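PDB 3KH5: protein MJ1225 from Methanocaldococcus jannaschii, which binds adenine nucleotides such as AMP and ADP through its four CBS repeats and is a putative archaeal counterpart of the gamma subunit of AMPK. Local coordinates for residues V94-E99 and A118-D123; E133-I137 and E272-L276. Residue numbers count along the deposited sequence, not the author numbering.

Interaction 1. Residues V94-E99 and A118-D123. With ADP (adenosine-5'-diphosphate), chain D.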
loop_
_atom_site.group_PDB
_atom_site.type_symbol
_atom_site.label_atom_id
_atom_site.label_comp_id
_atom_site.label_asym_id
_atom_site.label_seq_id
_atom_site.Cartn_x
_atom_site.Cartn_y
_atom_site.Cartn_z
ATOM N N VAL A 94 -13.964 4.459 8.182
ATOM C CA VAL A 94 -13.490 3.534 7.160
ATOM C C VAL A 94 -14.436 3.533 5.961
ATOM O O VAL A 94 -15.653 3.610 6.121
ATOM C CB VAL A 94 -13.334 2.101 7.750
ATOM C CG1 VAL A 94 -12.789 1.117 6.716
ATOM C CG2 VAL A 94 -12.438 2.128 8.978
ATOM N N ILE A 95 -13.874 3.472 4.760
ATOM C CA ILE A 95 -14.675 3.229 3.572
ATOM C C ILE A 95 -14.948 1.728 3.470
ATOM O O ILE A 95 -14.024 0.931 3.259
ATOM C CB ILE A 95 -13.978 3.745 2.301
ATOM C CG1 ILE A 95 -13.887 5.274 2.340
ATOM C CG2 ILE A 95 -14.731 3.287 1.049
ATOM C CD1 ILE A 95 -13.000 5.866 1.271
ATOM N N THR A 96 -16.216 1.348 3.631
ATOM C CA THR A 96 -16.630 -0.057 3.541
ATOM C C THR A 96 -17.680 -0.303 2.446
ATOM O O THR A 96 -18.258 0.645 1.900
ATOM C CB THR A 96 -17.184 -0.605 4.896
ATOM O OG1 THR A 96 -18.470 -0.032 5.169
ATOM C CG2 THR A 96 -16.236 -0.324 6.061
ATOM N N LEU A 97 -17.915 -1.583 2.142
ATOM C CA LEU A 97 -19.041 -2.017 1.297
ATOM C C LEU A 97 -20.014 -2.926 2.067
ATOM O O LEU A 97 -19.601 -3.710 2.928
ATOM C CB LEU A 97 -18.542 -2.721 0.027
ATOM C CG LEU A 97 -17.582 -1.985 -0.918
ATOM C CD1 LEU A 97 -16.863 -2.965 -1.819
ATOM C CD2 LEU A 97 -18.265 -0.889 -1.743
ATOM N N LYS A 98 -21.304 -2.795 1.753
ATOM C CA LYS A 98 -22.365 -3.628 2.336
ATOM C C LYS A 98 -22.293 -5.029 1.743
ATOM O O LYS A 98 -21.840 -5.186 0.607
ATOM C CB LYS A 98 -23.743 -3.008 2.066
ATOM C CG LYS A 98 -23.984 -1.661 2.748
ATOM C CD LYS A 98 -24.102 -1.822 4.259
ATOM C CE LYS A 98 -23.851 -0.510 4.984
ATOM N NZ LYS A 98 -23.641 -0.735 6.459
ATOM N N GLU A 99 -22.728 -6.047 2.489
ATOM C CA GLU A 99 -22.600 -7.435 2.000
ATOM C C GLU A 99 -23.406 -7.738 0.725
ATOM O O GLU A 99 -23.178 -8.759 0.062
ATOM C CB GLU A 99 -22.823 -8.499 3.103
ATOM C CG GLU A 99 -24.080 -8.349 3.969
ATOM C CD GLU A 99 -24.237 -9.476 4.999
ATOM O OE1 GLU A 99 -23.521 -10.502 4.903
ATOM O OE2 GLU A 99 -25.089 -9.337 5.904
ATOM N N ALA A 118 -11.367 -2.549 0.543
ATOM C CA ALA A 118 -12.475 -2.134 1.404
ATOM C C ALA A 118 -13.072 -3.306 2.176
ATOM O O ALA A 118 -13.403 -4.332 1.573
ATOM C CB ALA A 118 -13.557 -1.435 0.579
ATOM N N PRO A 119 -13.216 -3.160 3.508
ATOM C CA PRO A 119 -13.930 -4.162 4.291
ATOM C C PRO A 119 -15.367 -4.309 3.794
ATOM O O PRO A 119 -16.001 -3.318 3.418
ATOM C CB PRO A 119 -13.917 -3.571 5.707
ATOM C CG PRO A 119 -12.735 -2.672 5.729
ATOM C CD PRO A 119 -12.711 -2.066 4.360
ATOM N N ILE A 120 -15.857 -5.542 3.754
ATOM C CA ILE A 120 -17.259 -5.789 3.448
ATOM C C ILE A 120 -17.945 -6.051 4.777
ATOM O O ILE A 120 -17.507 -6.909 5.550
ATOM C CB ILE A 120 -17.441 -6.975 2.479
ATOM C CG1 ILE A 120 -16.831 -6.633 1.115
ATOM C CG2 ILE A 120 -18.921 -7.315 2.305
ATOM C CD1 ILE A 120 -16.286 -7.840 0.368
ATOM N N VAL A 121 -18.999 -5.289 5.053
ATOM C CA VAL A 121 -19.681 -5.366 6.344
ATOM C C VAL A 121 -21.161 -5.694 6.199
ATOM O O VAL A 121 -21.759 -5.483 5.139
ATOM C CB VAL A 121 -19.532 -4.054 7.176
ATOM C CG1 VAL A 121 -18.065 -3.702 7.393
ATOM C CG2 VAL A 121 -20.283 -2.885 6.525
ATOM N N ASN A 122 -21.751 -6.213 7.273
ATOM C CA ASN A 122 -23.192 -6.413 7.294
ATOM C C ASN A 122 -23.901 -5.162 7.796
ATOM O O ASN A 122 -23.287 -4.095 7.900
ATOM C CB ASN A 122 -23.578 -7.672 8.092
ATOM C CG ASN A 122 -23.218 -7.586 9.566
ATOM O OD1 ASN A 122 -22.949 -6.509 10.104
ATOM N ND2 ASN A 122 -23.223 -8.734 10.234
ATOM N N ASP A 123 -25.188 -5.291 8.102
ATOM C CA ASP A 123 -25.982 -4.141 8.521
ATOM C C ASP A 123 -25.590 -3.599 9.902
ATOM O O ASP A 123 -25.882 -2.442 10.214
ATOM C CB ASP A 123 -27.486 -4.433 8.418
ATOM C CG ASP A 123 -28.041 -4.184 7.010
ATOM O OD1 ASP A 123 -27.287 -3.703 6.131
ATOM O OD2 ASP A 123 -29.238 -4.466 6.783
HETATM P PB ADP D . -4.729 2.103 -0.663
HETATM O O1B ADP D . -4.624 3.108 -1.758
HETATM O O2B ADP D . -3.823 0.786 -0.974
HETATM O O3B ADP D . -6.229 1.551 -0.412
HETATM P PA ADP D . -2.751 2.619 1.024
HETATM O O1A ADP D . -1.824 3.721 0.684
HETATM O O2A ADP D . -2.296 1.650 2.253
HETATM O O3A ADP D . -4.312 2.666 0.756
HETATM O "O5'" ADP D . -3.241 3.572 2.279
HETATM C "C5'" ADP D . -3.387 5.025 2.221
HETATM C "C4'" ADP D . -4.281 5.574 3.376
HETATM O "O4'" ADP D . -5.666 5.202 3.082
HETATM C "C3'" ADP D . -3.960 5.025 4.783
HETATM O "O3'" ADP D . -4.082 6.090 5.735
HETATM C "C2'" ADP D . -5.040 3.961 4.999
HETATM O "O2'" ADP D . -5.354 3.777 6.389
HETATM C "C1'" ADP D . -6.226 4.574 4.262
HETATM N N9 ADP D . -7.197 3.524 3.836
HETATM C C8 ADP D . -6.969 2.381 3.177
HETATM N N7 ADP D . -8.129 1.736 2.997
HETATM C C5 ADP D . -9.090 2.473 3.543
HETATM C C6 ADP D . -10.467 2.339 3.673
HETATM N N6 ADP D . -11.098 1.275 3.187
HETATM N N1 ADP D . -11.151 3.310 4.304
HETATM C C2 ADP D . -10.543 4.382 4.798
HETATM N N3 ADP D . -9.233 4.539 4.689
HETATM C C4 ADP D . -8.494 3.605 4.071
#
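Start with the hollow: I95 O sits over the A118-P119 junction, 3.6 Å from A118 CB and 3.5 Å from P119 CD, so V94-E99 rides on the small methyl of A118 and the puckered ring of P119. V94 CG1 touches P119 CG (3.9 Å) and T96 CG2 lies 4.0 Å from P119 CB, both on the same side of the ring, T96 CG2 over its face and V94 CG1 near its CG corner. On the sheet face shared by L97 and I120, the leucine fits between A118 and I120 (L97 CG to A118 CB 4.3 Å, L97 CB to I120 CG1 4.4 Å). On the other face K98 folds back until NZ is 4.0 Å from V121 CG2.

Two strong hydrogen bonds, L97 N to P119 O (2.9 Å) and V121 N to L97 O (2.7 Å), fix the parallel register of this CBS beta-alpha-beta unit; E99 N to V121 O (2.9 Å) is weak. Just before the strand, I95 N donates to ADP N1 (2.8 Å) and ADP N6 donates to I95 O (2.9 Å). With its backbone NH and C=O as donor and acceptor, I95 reads the Watson-Crick edge of adenine through main-chain atoms.

Interaction 2. Residues E133-I137 and E272-L276. With ADP (adenosine-5'-diphosphate), chain B; ADP (adenosine-5'-diphosphate), chain E.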
loop_
_atom_site.group_PDB
_atom_site.type_symbol
_atom_site.label_atom_id
_atom_site.label_comp_id
_atom_site.label_asym_id
_atom_site.label_seq_id
_atom_site.Cartn_x
_atom_site.Cartn_y
_atom_site.Cartn_z
ATOM N N GLU A 133 -8.610 -4.231 -5.155
ATOM C CA GLU A 133 -8.538 -4.047 -6.607
ATOM C C GLU A 133 -8.017 -5.291 -7.344
ATOM O O GLU A 133 -8.535 -5.644 -8.408
ATOM C CB GLU A 133 -7.683 -2.826 -6.947
ATOM C CG GLU A 133 -8.294 -1.500 -6.513
ATOM C CD GLU A 133 -7.330 -0.340 -6.658
ATOM O OE1 GLU A 133 -7.749 0.720 -7.170
ATOM O OE2 GLU A 133 -6.152 -0.489 -6.264
ATOM N N ARG A 134 -7.010 -5.949 -6.764
ATOM C CA ARG A 134 -6.444 -7.192 -7.309
ATOM C C ARG A 134 -7.504 -8.292 -7.423
ATOM O O ARG A 134 -7.561 -8.994 -8.433
ATOM C CB ARG A 134 -5.259 -7.676 -6.451
ATOM C CG ARG A 134 -4.385 -8.767 -7.101
ATOM C CD ARG A 134 -2.940 -8.801 -6.559
ATOM N NE ARG A 134 -2.357 -7.462 -6.450
ATOM C CZ ARG A 134 -1.723 -6.981 -5.380
ATOM N NH1 ARG A 134 -1.533 -7.746 -4.303
ATOM N NH2 ARG A 134 -1.251 -5.736 -5.398
ATOM N N ASP A 135 -8.328 -8.433 -6.382
ATOM C CA ASP A 135 -9.410 -9.428 -6.356
ATOM C C ASP A 135 -10.329 -9.251 -7.562
ATOM O O ASP A 135 -10.753 -10.228 -8.185
ATOM C CB ASP A 135 -10.260 -9.283 -5.087
ATOM C CG ASP A 135 -9.548 -9.741 -3.824
ATOM O OD1 ASP A 135 -8.614 -10.569 -3.900
ATOM O OD2 ASP A 135 -9.951 -9.277 -2.734
ATOM N N VAL A 136 -10.637 -7.991 -7.869
ATOM C CA VAL A 136 -11.526 -7.637 -8.978
ATOM C C VAL A 136 -10.861 -7.859 -10.338
ATOM O O VAL A 136 -11.469 -8.440 -11.240
ATOM C CB VAL A 136 -12.045 -6.177 -8.858
ATOM C CG1 VAL A 136 -12.937 -5.812 -10.039
ATOM C CG2 VAL A 136 -12.810 -5.985 -7.554
ATOM N N ILE A 137 -9.623 -7.397 -10.484
ATOM C CA ILE A 137 -8.888 -7.594 -11.729
ATOM C C ILE A 137 -8.736 -9.088 -12.025
ATOM O O ILE A 137 -8.890 -9.519 -13.174
ATOM C CB ILE A 137 -7.500 -6.914 -11.685
ATOM C CG1 ILE A 137 -7.657 -5.389 -11.625
ATOM C CG2 ILE A 137 -6.666 -7.311 -12.911
ATOM C CD1 ILE A 137 -6.362 -4.635 -11.381
ATOM N N GLU A 272 -2.866 -0.925 -10.646
ATOM C CA GLU A 272 -4.119 -1.662 -10.612
ATOM C C GLU A 272 -5.344 -0.764 -10.711
ATOM O O GLU A 272 -6.334 -1.150 -11.331
ATOM C CB GLU A 272 -4.201 -2.508 -9.347
ATOM C CG GLU A 272 -3.262 -3.695 -9.365
ATOM C CD GLU A 272 -3.262 -4.467 -8.063
ATOM O OE1 GLU A 272 -3.214 -3.841 -6.981
ATOM O OE2 GLU A 272 -3.291 -5.711 -8.125
ATOM N N LYS A 273 -5.291 0.425 -10.102
ATOM C CA LYS A 273 -6.415 1.357 -10.203
ATOM C C LYS A 273 -6.617 1.797 -11.650
ATOM O O LYS A 273 -7.753 1.903 -12.115
ATOM C CB LYS A 273 -6.253 2.578 -9.292
ATOM C CG LYS A 273 -7.570 3.341 -9.070
ATOM C CD LYS A 273 -7.395 4.614 -8.244
ATOM C CE LYS A 273 -6.822 4.334 -6.856
ATOM N NZ LYS A 273 -7.652 3.383 -6.065
ATOM N N ASP A 274 -5.511 2.041 -12.353
ATOM C CA ASP A 274 -5.546 2.407 -13.771
ATOM C C ASP A 274 -6.123 1.307 -14.647
ATOM O O ASP A 274 -6.868 1.590 -15.588
ATOM C CB ASP A 274 -4.145 2.716 -14.284
ATOM C CG ASP A 274 -3.542 3.929 -13.630
ATOM O OD1 ASP A 274 -4.274 4.919 -13.414
ATOM O OD2 ASP A 274 -2.328 3.892 -13.346
ATOM N N VAL A 275 -5.739 0.063 -14.362
ATOM C CA VAL A 275 -6.278 -1.103 -15.063
ATOM C C VAL A 275 -7.795 -1.124 -14.933
ATOM O O VAL A 275 -8.502 -1.354 -15.915
ATOM C CB VAL A 275 -5.674 -2.439 -14.538
ATOM C CG1 VAL A 275 -6.409 -3.647 -15.119
ATOM C CG2 VAL A 275 -4.194 -2.521 -14.868
ATOM N N LEU A 276 -8.289 -0.860 -13.726
ATOM C CA LEU A 276 -9.723 -0.878 -13.480
ATOM C C LEU A 276 -10.496 0.216 -14.223
ATOM O O LEU A 276 -11.722 0.142 -14.320
ATOM C CB LEU A 276 -10.031 -0.848 -11.977
ATOM C CG LEU A 276 -9.839 -2.123 -11.143
ATOM C CD1 LEU A 276 -10.156 -1.820 -9.687
ATOM C CD2 LEU A 276 -10.712 -3.269 -11.646
HETATM P PB ADP B . -3.008 -4.749 0.304
HETATM O O1B ADP B . -2.451 -5.826 1.155
HETATM O O2B ADP B . -1.852 -4.016 -0.568
HETATM O O3B ADP B . -3.670 -3.562 1.149
HETATM P PA ADP B . -3.623 -5.964 -2.109
HETATM O O1A ADP B . -2.207 -6.450 -2.169
HETATM O O2A ADP B . -4.790 -6.740 -2.964
HETATM O O3A ADP B . -4.137 -5.261 -0.722
HETATM O "O5'" ADP B . -3.922 -7.261 -1.133
HETATM C "C5'" ADP B . -3.132 -8.493 -1.072
HETATM C "C4'" ADP B . -4.000 -9.774 -1.263
HETATM O "O4'" ADP B . -4.355 -10.449 -0.014
HETATM C "C3'" ADP B . -5.308 -9.378 -1.954
HETATM O "O3'" ADP B . -5.582 -10.272 -3.052
HETATM C "C2'" ADP B . -6.391 -9.473 -0.883
HETATM O "O2'" ADP B . -7.449 -10.272 -1.419
HETATM C "C1'" ADP B . -5.757 -10.191 0.322
HETATM N N9 ADP B . -5.781 -9.455 1.651
HETATM C C8 ADP B . -5.429 -8.183 1.867
HETATM N N7 ADP B . -5.567 -7.890 3.162
HETATM C C5 ADP B . -6.005 -8.981 3.786
HETATM C C6 ADP B . -6.325 -9.280 5.111
HETATM N N6 ADP B . -6.215 -8.356 6.063
HETATM N N1 ADP B . -6.753 -10.521 5.415
HETATM C C2 ADP B . -6.872 -11.451 4.474
HETATM N N3 ADP B . -6.572 -11.195 3.205
HETATM C C4 ADP B . -6.142 -9.976 2.827
HETATM P PB ADP E . -0.073 3.182 -5.511
HETATM O O1B ADP E . -0.200 1.702 -5.540
HETATM O O2B ADP E . 1.476 3.682 -5.773
HETATM O O3B ADP E . -0.504 3.849 -4.100
HETATM P PA ADP E . -2.556 3.973 -6.737
HETATM O O1A ADP E . -3.267 2.826 -7.350
HETATM O O2A ADP E . -3.071 4.360 -5.259
HETATM O O3A ADP E . -0.946 3.817 -6.689
HETATM O "O5'" ADP E . -2.605 5.250 -7.686
HETATM C "C5'" ADP E . -3.794 6.016 -7.953
HETATM C "C4'" ADP E . -3.481 6.871 -9.210
HETATM O "O4'" ADP E . -2.228 7.588 -8.960
HETATM C "C3'" ADP E . -3.259 6.011 -10.468
HETATM O "O3'" ADP E . -3.748 6.711 -11.618
HETATM C "C2'" ADP E . -1.736 5.860 -10.543
HETATM O "O2'" ADP E . -1.285 5.704 -11.900
HETATM C "C1'" ADP E . -1.233 7.183 -9.943
HETATM N N9 ADP E . 0.125 7.000 -9.319
HETATM C C8 ADP E . 0.537 5.981 -8.556
HETATM N N7 ADP E . 1.809 6.167 -8.198
HETATM C C5 ADP E . 2.220 7.307 -8.734
HETATM C C6 ADP E . 3.425 8.005 -8.708
HETATM N N6 ADP E . 4.476 7.533 -8.037
HETATM N N1 ADP E . 3.507 9.168 -9.375
HETATM C C2 ADP E . 2.465 9.644 -10.049
HETATM N N3 ADP E . 1.303 9.002 -10.089
HETATM C C4 ADP E . 1.151 7.836 -9.445
HETATM O O HOH W 1 -3.496 0.742 -7.807
HETATM O O HOH W 2 -4.929 1.709 -5.717
HETATM O O HOH W 3 -5.002 -4.557 -5.110
#
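I137 and L276 form the apolar centre where two short helices of CBS repeats 2 and 4 meet, a contact between CBS domains far apart in sequence. I137 CG1 lies 3.7 Å from L276 CD2, and V136 CG1 reaches the same CD2 at 3.7 Å. I137 CD1 extends to V275 CG1 (3.9 Å) and E272 CB (3.7 Å), while L276 CD1 rests against E133 CG at 3.7 Å. Helices 103-112 and 242-252 close around this patch.

Moving outward, the first turns of both helices carry the charges. E133 OE1 makes a salt bridge with K273 NZ (2.9 Å), whose ammonium also donates to the carbonyl of F110. In the reverse sense R134 NE pairs with E272 OE2 at 2.6 Å, backed by a weak bond from R134 NH2 to E272 OE1 (3.2 Å). Each helix thus supplies one acid and one base to the pair of salt bridges, and the crossed pairs offset the nearness of the two glutamates.

At the polar edge lie two ADP molecules. R134 NH1 makes a short (2.6 Å) but weak hydrogen bond to O1A of the chain B ADP, poorly directed at 115°, and D274 holds both ribose hydroxyls of the chain E one. Water 2 joins E133 OE2 (2.6 Å) to O1A, on the alpha phosphate of the chain E ADP (2.6 Å); water 3 accepts from R134 N at 3.0 Å and donates to E272 OE1 at 2.7 Å.

How the interactions relate
Along the chain interaction 1 closes before interaction 2 opens, and the strand 127-132 links them: it pairs with 117-121 and runs straight into helix 133-140. The centres are 18 Å apart and the nearest atoms about 7 Å, without touching. Their ligand roles differ. Interaction 1 grips the adenine of the chain D ADP, whereas interaction 2 works at the ribose and phosphate parts of the chain B and chain E nucleotides. Within CBS repeat 2, therefore, V94, I95 and P119 border one ADP site and R134 and D135 another. R180 hydrogen-bonds both the chain D and chain B nucleotides, tying the two sites together.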